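D-3-phosphoglycerate dehydrogenase oxidoreductase protein (PDB 3GG9) probably acts as an NAD-dependent phosphoglycerate dehydrogenase of the D-isomer specific 2-hydroxyacid dehydrogenase family. Local coordinates at residues S107-A112 with G172-G177; L163-Y168 with S220-L225; A274-E279 with T298-Y303. All blocks are in the same frame, centred on the assembly; numbering follows the deposited sequence.

Interaction 1 of 3, residues S107-A112 with G172-G177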
loop_
_atom_site.group_PDB
_atom_site.type_symbol
_atom_site.label_atom_id
_atom_site.label_comp_id
_atom_site.label_asym_id
_atom_site.label_seq_id
_atom_site.Cartn_x
_atom_site.Cartn_y
_atom_site.Cartn_z
ATOM N N SER A 107 -7.652 19.644 -3.479
ATOM C CA SER A 107 -8.331 18.727 -2.562
ATOM C C SER A 107 -7.287 17.917 -1.780
ATOM O O SER A 107 -6.268 17.497 -2.350
ATOM C CB SER A 107 -9.310 17.820 -3.328
ATOM O OG SER A 107 -9.795 16.748 -2.531
ATOM N N PRO A 108 -7.523 17.706 -0.467
ATOM C CA PRO A 108 -6.519 16.949 0.275
ATOM C C PRO A 108 -6.664 15.428 0.137
ATOM O O PRO A 108 -5.787 14.718 0.567
ATOM C CB PRO A 108 -6.775 17.375 1.737
ATOM C CG PRO A 108 -8.354 17.535 1.772
ATOM C CD PRO A 108 -8.670 18.122 0.388
ATOM N N VAL A 109 -7.760 14.925 -0.444
ATOM C CA VAL A 109 -8.064 13.498 -0.322
ATOM C C VAL A 109 -7.082 12.580 -1.050
ATOM O O VAL A 109 -6.602 11.628 -0.442
ATOM C CB VAL A 109 -9.494 13.189 -0.765
ATOM C CG1 VAL A 109 -9.804 11.694 -0.605
ATOM C CG2 VAL A 109 -10.461 14.055 0.072
ATOM N N ALA A 110 -6.802 12.862 -2.324
ATOM C CA ALA A 110 -5.844 12.032 -3.119
ATOM C C ALA A 110 -4.436 11.960 -2.547
ATOM O O ALA A 110 -3.878 10.861 -2.455
ATOM C CB ALA A 110 -5.803 12.450 -4.585
ATOM N N PRO A 111 -3.842 13.108 -2.164
ATOM C CA PRO A 111 -2.535 12.965 -1.511
ATOM C C PRO A 111 -2.558 12.381 -0.106
ATOM O O PRO A 111 -1.576 11.807 0.309
ATOM C CB PRO A 111 -1.978 14.406 -1.510
ATOM C CG PRO A 111 -3.217 15.255 -1.479
ATOM C CD PRO A 111 -4.176 14.531 -2.386
ATOM N N ALA A 112 -3.661 12.524 0.644
ATOM C CA ALA A 112 -3.739 11.857 1.939
ATOM C C ALA A 112 -3.800 10.334 1.767
ATOM O O ALA A 112 -3.128 9.582 2.487
ATOM C CB ALA A 112 -4.981 12.333 2.731
ATOM N N GLY A 172 -2.658 16.578 6.742
ATOM C CA GLY A 172 -2.239 16.015 8.019
ATOM C C GLY A 172 -3.397 15.508 8.858
ATOM O O GLY A 172 -3.290 14.493 9.525
ATOM N N GLN A 173 -4.507 16.226 8.790
ATOM C CA GLN A 173 -5.720 15.908 9.564
ATOM C C GLN A 173 -6.337 14.591 9.087
ATOM O O GLN A 173 -6.724 13.747 9.900
ATOM C CB GLN A 173 -6.695 17.050 9.406
ATOM C CG GLN A 173 -8.081 16.778 9.983
ATOM C CD GLN A 173 -8.941 18.012 9.990
ATOM O OE1 GLN A 173 -8.603 19.027 9.365
ATOM N NE2 GLN A 173 -10.061 17.943 10.707
ATOM N N LEU A 174 -6.395 14.401 7.773
ATOM C CA LEU A 174 -6.903 13.135 7.214
ATOM C C LEU A 174 -6.022 11.945 7.578
ATOM O O LEU A 174 -6.503 10.865 7.964
ATOM C CB LEU A 174 -7.057 13.256 5.706
ATOM C CG LEU A 174 -8.193 14.165 5.204
ATOM C CD1 LEU A 174 -8.225 14.210 3.682
ATOM C CD2 LEU A 174 -9.573 13.762 5.770
ATOM N N VAL A 175 -4.708 12.127 7.426
ATOM C CA VAL A 175 -3.760 11.083 7.741
ATOM C C VAL A 175 -3.676 10.746 9.228
ATOM O O VAL A 175 -3.566 9.574 9.574
ATOM C CB VAL A 175 -2.335 11.441 7.212
ATOM C CG1 VAL A 175 -1.338 10.396 7.650
ATOM C CG2 VAL A 175 -2.386 11.554 5.702
ATOM N N ALA A 176 -3.788 11.756 10.094
ATOM C CA ALA A 176 -3.984 11.520 11.525
ATOM C C ALA A 176 -5.232 10.642 11.817
ATOM O O ALA A 176 -5.186 9.744 12.685
ATOM C CB ALA A 176 -4.042 12.853 12.303
ATOM N N GLY A 177 -6.325 10.909 11.099
ATOM C CA GLY A 177 -7.558 10.121 11.188
ATOM C C GLY A 177 -7.376 8.656 10.786
ATOM O O GLY A 177 -7.884 7.748 11.444
#
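Leu-174 reaches from helix 170-181 to the beginning of helix 109-123, where its CD1 methyl meets Pro-108, Val-109 and Ala-112. Its CG stands anti to its own carbonyl carbon, and CD1 continues the chain in an extended line (chi2 179°), which carries this methyl to the far helix. There CD1 comes to 3.8 Å from CG of Pro-108, meeting the CB-CG side of the pyrrolidine ring on a slant. Val-109 adds a looser contact, its CA 4.1 Å and its CG2 4.2 Å from CD1 of Leu-174, though its CB points away from the other helix. The nearest side-chain approach is at the base of the leucine: the methyl of Ala-112 points straight across and meets Leu-174 CB at 3.7 Å. The same methyl, CB of Ala-112, also faces CG2 of Val-175 at 4.0 Å, so it sits between two neighbouring residues of the opposite helix. Val-175 straddles two surfaces. CG2, anti to the carbonyl carbon, rests 3.8 Å from the backbone O of Ala-112, while CG1, anti to the backbone N (chi1 175°), packs on Ile-165 of the adjoining strand. The side chains meet through carbon alone, and the contact is modest in area, 177 Å². Farther along helix 109-123, Thr-115 and Trp-116 continue the cover over Val-175, and Val-157 of the second subunit lies against Val-109. Helix 170-181 follows strand 162-166, and Gly-172 within it would be the last glycine of a GxGxxG pattern. The arrangement, a further helix laid against the helix that follows the glycine-rich turn, belongs to the nucleotide-binding Rossmann domain.

Interaction 2 of 3, residues L163-Y168 with S220-L225. With SO4 (sulfate ion), chain F; SO4 (sulfate ion), chain E.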
loop_
_atom_site.group_PDB
_atom_site.type_symbol
_atom_site.label_atom_id
_atom_site.label_comp_id
_atom_site.label_asym_id
_atom_site.label_seq_id
_atom_site.Cartn_x
_atom_site.Cartn_y
_atom_site.Cartn_z
ATOM N N LEU A 163 2.283 6.883 15.454
ATOM C CA LEU A 163 2.286 7.721 14.256
ATOM C C LEU A 163 2.554 9.185 14.609
ATOM O O LEU A 163 1.741 9.830 15.288
ATOM C CB LEU A 163 0.941 7.601 13.529
ATOM C CG LEU A 163 0.716 8.481 12.289
ATOM C CD1 LEU A 163 1.715 8.148 11.166
ATOM C CD2 LEU A 163 -0.740 8.422 11.781
ATOM N N GLY A 164 3.705 9.701 14.164
ATOM C CA GLY A 164 4.007 11.127 14.254
ATOM C C GLY A 164 3.515 11.900 13.028
ATOM O O GLY A 164 3.784 11.524 11.878
ATOM N N ILE A 165 2.731 12.943 13.271
ATOM C CA ILE A 165 2.258 13.828 12.208
ATOM C C ILE A 165 2.909 15.193 12.386
ATOM O O ILE A 165 2.605 15.921 13.338
ATOM C CB ILE A 165 0.698 13.920 12.174
ATOM C CG1 ILE A 165 0.062 12.533 11.942
ATOM C CG2 ILE A 165 0.232 14.946 11.155
ATOM C CD1 ILE A 165 0.483 11.837 10.629
ATOM N N PHE A 166 3.825 15.519 11.476
ATOM C CA PHE A 166 4.463 16.835 11.431
ATOM C C PHE A 166 3.711 17.785 10.472
ATOM O O PHE A 166 3.974 17.796 9.264
ATOM C CB PHE A 166 5.947 16.664 11.033
ATOM C CG PHE A 166 6.832 17.871 11.313
ATOM C CD1 PHE A 166 8.220 17.734 11.261
ATOM C CD2 PHE A 166 6.303 19.126 11.656
ATOM C CE1 PHE A 166 9.070 18.833 11.504
ATOM C CE2 PHE A 166 7.134 20.227 11.903
ATOM C CZ PHE A 166 8.528 20.079 11.827
ATOM N N GLY A 167 2.801 18.596 11.028
ATOM C CA GLY A 167 1.971 19.530 10.248
ATOM C C GLY A 167 0.536 19.060 10.240
ATOM O O GLY A 167 0.240 17.928 9.855
ATOM N N TYR A 168 -0.368 19.919 10.666
ATOM C CA TYR A 168 -1.749 19.509 10.817
ATOM C C TYR A 168 -2.681 20.418 10.006
ATOM O O TYR A 168 -3.643 20.990 10.525
ATOM C CB TYR A 168 -2.079 19.435 12.310
ATOM C CG TYR A 168 -3.348 18.661 12.669
ATOM C CD1 TYR A 168 -3.380 17.259 12.662
ATOM C CD2 TYR A 168 -4.501 19.342 13.030
ATOM C CE1 TYR A 168 -4.547 16.564 12.989
ATOM C CE2 TYR A 168 -5.671 18.661 13.350
ATOM C CZ TYR A 168 -5.684 17.280 13.337
ATOM O OH TYR A 168 -6.854 16.634 13.666
ATOM N N SER A 220 5.167 11.072 9.467
ATOM C CA SER A 220 4.786 11.579 8.174
ATOM C C SER A 220 4.696 13.080 8.184
ATOM O O SER A 220 4.081 13.672 9.096
ATOM C CB SER A 220 3.481 10.948 7.696
ATOM O OG SER A 220 3.212 11.378 6.380
ATOM N N VAL A 221 5.301 13.679 7.155
ATOM C CA VAL A 221 5.421 15.152 6.997
ATOM C C VAL A 221 4.354 15.792 6.100
ATOM O O VAL A 221 4.233 15.452 4.921
ATOM C CB VAL A 221 6.842 15.539 6.456
ATOM C CG1 VAL A 221 7.030 17.039 6.517
ATOM C CG2 VAL A 221 7.877 14.891 7.299
ATOM N N HIS A 222 3.585 16.727 6.669
ATOM C CA HIS A 222 2.545 17.435 5.928
ATOM C C HIS A 222 2.614 18.950 6.060
ATOM O O HIS A 222 1.761 19.574 6.694
ATOM C CB HIS A 222 1.202 16.894 6.346
ATOM C CG HIS A 222 1.096 15.426 6.129
ATOM N ND1 HIS A 222 0.927 14.882 4.878
ATOM C CD2 HIS A 222 1.224 14.388 6.984
ATOM C CE1 HIS A 222 0.919 13.567 4.979
ATOM N NE2 HIS A 222 1.106 13.243 6.244
ATOM N N LEU A 223 3.627 19.531 5.431
ATOM C CA LEU A 223 3.892 20.966 5.519
ATOM C C LEU A 223 3.975 21.547 4.122
ATOM O O LEU A 223 4.433 20.879 3.198
ATOM C CB LEU A 223 5.230 21.214 6.231
ATOM C CG LEU A 223 5.426 20.725 7.666
ATOM C CD1 LEU A 223 6.887 20.823 8.081
ATOM C CD2 LEU A 223 4.538 21.538 8.618
ATOM N N ARG A 224 3.531 22.788 3.972
ATOM C CA ARG A 224 3.746 23.550 2.756
ATOM C C ARG A 224 5.164 24.097 2.826
ATOM O O ARG A 224 5.679 24.379 3.930
ATOM C CB ARG A 224 2.725 24.690 2.633
ATOM C CG ARG A 224 1.249 24.229 2.503
ATOM C CD ARG A 224 0.848 23.938 1.055
ATOM N NE ARG A 224 -0.347 23.090 0.965
ATOM C CZ ARG A 224 -0.785 22.476 -0.140
ATOM N NH1 ARG A 224 -1.885 21.740 -0.085
ATOM N NH2 ARG A 224 -0.140 22.585 -1.302
ATOM N N LEU A 225 5.795 24.213 1.661
ATOM C CA LEU A 225 7.156 24.749 1.566
ATOM C C LEU A 225 7.136 26.281 1.490
ATOM O O LEU A 225 6.484 26.862 0.617
ATOM C CB LEU A 225 7.892 24.187 0.350
ATOM C CG LEU A 225 9.391 24.530 0.249
ATOM C CD1 LEU A 225 10.161 24.078 1.466
ATOM C CD2 LEU A 225 9.983 23.944 -1.016
HETATM S S SO4 F . -2.771 21.608 3.502
HETATM O O1 SO4 F . -3.370 21.486 2.176
HETATM O O2 SO4 F . -1.570 22.459 3.463
HETATM O O3 SO4 F . -3.767 22.243 4.372
HETATM O O4 SO4 F . -2.367 20.278 3.979
HETATM S S SO4 E . -3.197 22.120 -4.368
HETATM O O1 SO4 E . -2.994 21.346 -5.574
HETATM O O2 SO4 E . -3.803 23.398 -4.693
HETATM O O3 SO4 E . -4.086 21.387 -3.477
HETATM O O4 SO4 E . -1.893 22.310 -3.733
#
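Phe-166 and Leu-223 close the tight end of this contact, the leucine methyl CD1 lying over one face of the phenyl ring, 4.0 Å from its centroid and displaced toward the rim. The backbones run parallel, with two bonds between the strands, Ser-220 N to Gly-164 O (2.8 Å) and Phe-166 N to Ser-220 O (3.0 Å), and a third just past the strand end, His-222 N to Phe-166 O (2.8 Å). There CD2 of Leu-223 presses to 3.6 Å on CA of Gly-167; at the backbone angles of this glycine (phi 110°) a CB would clash with Leu-223 CD2 and His-222 O, and its absence permits the close approach. The carbonyl O of Gly-167 is buried without a partner in the model. Past this core the second segment leaves its neighbour, and the side chain of Arg-224 turns to bound anions. Its chain bends at chi2 (-86°), and the guanidinium grips one sulfate through NE and NH1, the latter 2.7 Å from sulfate O1, while NH2 reaches a second sulfate. The first is also held by the backbone N atoms of Lys-170 and Ile-171, an anion site at a helix start consistent with the dinucleotide phosphate site of a Rossmann fold.

Interaction 3 of 3, residues A274-E279 with T298-Y303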
loop_
_atom_site.group_PDB
_atom_site.type_symbol
_atom_site.label_atom_id
_atom_site.label_comp_id
_atom_site.label_asym_id
_atom_site.label_seq_id
_atom_site.Cartn_x
_atom_site.Cartn_y
_atom_site.Cartn_z
ATOM N N ALA A 274 9.755 6.380 2.850
ATOM C CA ALA A 274 8.880 6.314 1.691
ATOM C C ALA A 274 8.646 7.753 1.232
ATOM O O ALA A 274 8.220 8.603 2.016
ATOM C CB ALA A 274 7.556 5.593 2.031
ATOM N N ILE A 275 9.006 8.054 -0.012
ATOM C CA ILE A 275 8.941 9.436 -0.494
ATOM C C ILE A 275 8.237 9.523 -1.851
ATOM O O ILE A 275 8.313 8.608 -2.672
ATOM C CB ILE A 275 10.335 10.164 -0.515
ATOM C CG1 ILE A 275 11.296 9.528 -1.514
ATOM C CG2 ILE A 275 11.003 10.264 0.898
ATOM C CD1 ILE A 275 11.444 10.333 -2.722
ATOM N N ASP A 276 7.599 10.658 -2.095
ATOM C CA ASP A 276 6.841 10.857 -3.330
ATOM C C ASP A 276 7.356 12.085 -4.073
ATOM O O ASP A 276 6.916 12.376 -5.153
ATOM C CB ASP A 276 5.339 10.971 -3.002
ATOM C CG ASP A 276 4.453 11.075 -4.250
ATOM O OD1 ASP A 276 4.486 10.151 -5.088
ATOM O OD2 ASP A 276 3.701 12.081 -4.382
ATOM N N VAL A 277 8.347 12.769 -3.514
ATOM C CA VAL A 277 8.735 14.073 -4.027
ATOM C C VAL A 277 10.255 14.185 -4.053
ATOM O O VAL A 277 10.934 13.703 -3.140
ATOM C CB VAL A 277 8.150 15.241 -3.161
ATOM C CG1 VAL A 277 6.650 15.348 -3.358
ATOM C CG2 VAL A 277 8.501 15.055 -1.659
ATOM N N PHE A 278 10.762 14.815 -5.102
ATOM C CA PHE A 278 12.197 15.009 -5.297
ATOM C C PHE A 278 12.512 16.483 -5.561
ATOM O O PHE A 278 11.638 17.227 -6.007
ATOM C CB PHE A 278 12.659 14.186 -6.494
ATOM C CG PHE A 278 12.553 12.698 -6.295
ATOM C CD1 PHE A 278 13.670 11.957 -5.892
ATOM C CD2 PHE A 278 11.352 12.029 -6.529
ATOM C CE1 PHE A 278 13.589 10.582 -5.723
ATOM C CE2 PHE A 278 11.249 10.648 -6.344
ATOM C CZ PHE A 278 12.377 9.920 -5.962
ATOM N N GLU A 279 13.762 16.896 -5.317
ATOM C CA GLU A 279 14.180 18.286 -5.564
ATOM C C GLU A 279 14.093 18.648 -7.041
ATOM O O GLU A 279 13.741 19.768 -7.402
ATOM C CB GLU A 279 15.609 18.539 -5.084
ATOM C CG GLU A 279 15.791 18.541 -3.584
ATOM C CD GLU A 279 16.050 17.160 -3.043
ATOM O OE1 GLU A 279 16.114 16.203 -3.852
ATOM O OE2 GLU A 279 16.198 17.032 -1.811
ATOM N N THR A 298 8.038 6.825 -5.094
ATOM C CA THR A 298 7.060 6.936 -6.152
ATOM C C THR A 298 7.240 8.272 -6.840
ATOM O O THR A 298 7.738 9.244 -6.230
ATOM C CB THR A 298 5.629 6.872 -5.571
ATOM O OG1 THR A 298 5.580 7.775 -4.473
ATOM C CG2 THR A 298 5.339 5.470 -5.102
ATOM N N PRO A 299 6.838 8.347 -8.124
ATOM C CA PRO A 299 7.120 9.535 -8.915
ATOM C C PRO A 299 6.081 10.650 -8.810
ATOM O O PRO A 299 5.379 10.950 -9.779
ATOM C CB PRO A 299 7.188 8.974 -10.345
ATOM C CG PRO A 299 6.193 7.863 -10.317
ATOM C CD PRO A 299 6.234 7.277 -8.936
ATOM N N HIS A 300 5.999 11.253 -7.637
ATOM C CA HIS A 300 5.133 12.390 -7.394
ATOM C C HIS A 300 3.707 12.146 -7.868
ATOM O O HIS A 300 3.182 12.920 -8.679
ATOM C CB HIS A 300 5.705 13.690 -7.971
ATOM C CG HIS A 300 5.191 14.920 -7.286
ATOM N ND1 HIS A 300 5.788 16.153 -7.408
ATOM C CD2 HIS A 300 4.132 15.095 -6.458
ATOM C CE1 HIS A 300 5.120 17.036 -6.683
ATOM N NE2 HIS A 300 4.100 16.421 -6.111
ATOM N N ILE A 301 3.121 11.064 -7.365
ATOM C CA ILE A 301 1.742 10.629 -7.741
ATOM C C ILE A 301 0.663 10.985 -6.719
ATOM O O ILE A 301 -0.521 10.626 -6.890
ATOM C CB ILE A 301 1.702 9.124 -8.050
ATOM C CG1 ILE A 301 2.287 8.300 -6.870
ATOM C CG2 ILE A 301 2.435 8.869 -9.381
ATOM C CD1 ILE A 301 2.277 6.767 -7.066
ATOM N N GLY A 302 1.049 11.698 -5.668
ATOM C CA GLY A 302 0.065 12.214 -4.681
ATOM C C GLY A 302 -1.249 12.726 -5.284
ATOM O O GLY A 302 -2.304 12.300 -4.857
ATOM N N TYR A 303 -1.181 13.592 -6.301
ATOM C CA TYR A 303 -2.390 14.185 -6.909
ATOM C C TYR A 303 -2.786 13.530 -8.229
ATOM O O TYR A 303 -3.797 13.910 -8.831
ATOM C CB TYR A 303 -2.225 15.703 -7.110
ATOM C CG TYR A 303 -2.001 16.434 -5.818
ATOM C CD1 TYR A 303 -3.070 16.973 -5.111
ATOM C CD2 TYR A 303 -0.720 16.570 -5.287
ATOM C CE1 TYR A 303 -2.868 17.620 -3.929
ATOM C CE2 TYR A 303 -0.509 17.221 -4.090
ATOM C CZ TYR A 303 -1.584 17.730 -3.409
ATOM O OH TYR A 303 -1.353 18.364 -2.222
#
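Asp-276 OD1 is gripped by two donors of the facing loop. The hydroxyl of Thr-298 gives its proton from OG1 at 2.7 Å, using the anti lone pair of OD1, and the backbone N of Ile-301 binds the syn lone pair of Asp-276 OD1 at 2.8 Å. The other carboxylate oxygen, OD2 of Asp-276, takes Gly-302 N at 3.0 Å from a point 30° out of the carboxylate plane. With CG anti to the backbone N (chi1 -176°), the buried carboxylate is set across the loop, where three bonds fix its rotation and tie down the turn of 298-302. A backbone bond from Thr-298 N to Ile-275 O, 3.0 Å long and nearly straight at 165°, prolongs the pairing of strands 272-275 and 295-297. Beyond it, Val-277 CG1 stands directly over the centre of the His-300 imidazole, 3.9 Å from its centroid, a CH-pi contact on one face. The same ring is held through ND1 by Glu-281, and Trp-138 of the second subunit packs against the side chain of His-300. Next along the chain, the edge of the Phe-278 ring meets Thr-298 O, with CE2 3.8 Å away. A histidine so paired with a glutamate, in a loop leaving the last strand of the Rossmann sheet, is consistent with the His/Glu pair of the active site in D-2-hydroxyacid dehydrogenases, and His-300 and Glu-281 are probably its counterparts.

In the fold
Interactions 1 and 2 lie side by side, their centres 10 Å apart, because strand 162-166 leads directly into helix 170-181: Val-175 O lies 3.8 Å from Leu-163 CD2, and Gln-173 CA meets Tyr-168 CE1 at 3.7 Å. The centre of interaction 3 is about 15 Å from the centres of both, and it meets the same parallel sheet as interaction 2, further across it. Its loop comes back to the start of helix 109-123, where Ala-110 CB packs 3.5 Å from Gly-302 O. Arg-124 of the second subunit bonds to both Ala-110 and the 298-303 loop, so the dimer joins interactions 1 and 3. Interaction 2 supplies Arg-224 to a sulfate at what is probably the cofactor phosphate site, and interaction 3 holds His-300, probably the active-site histidine.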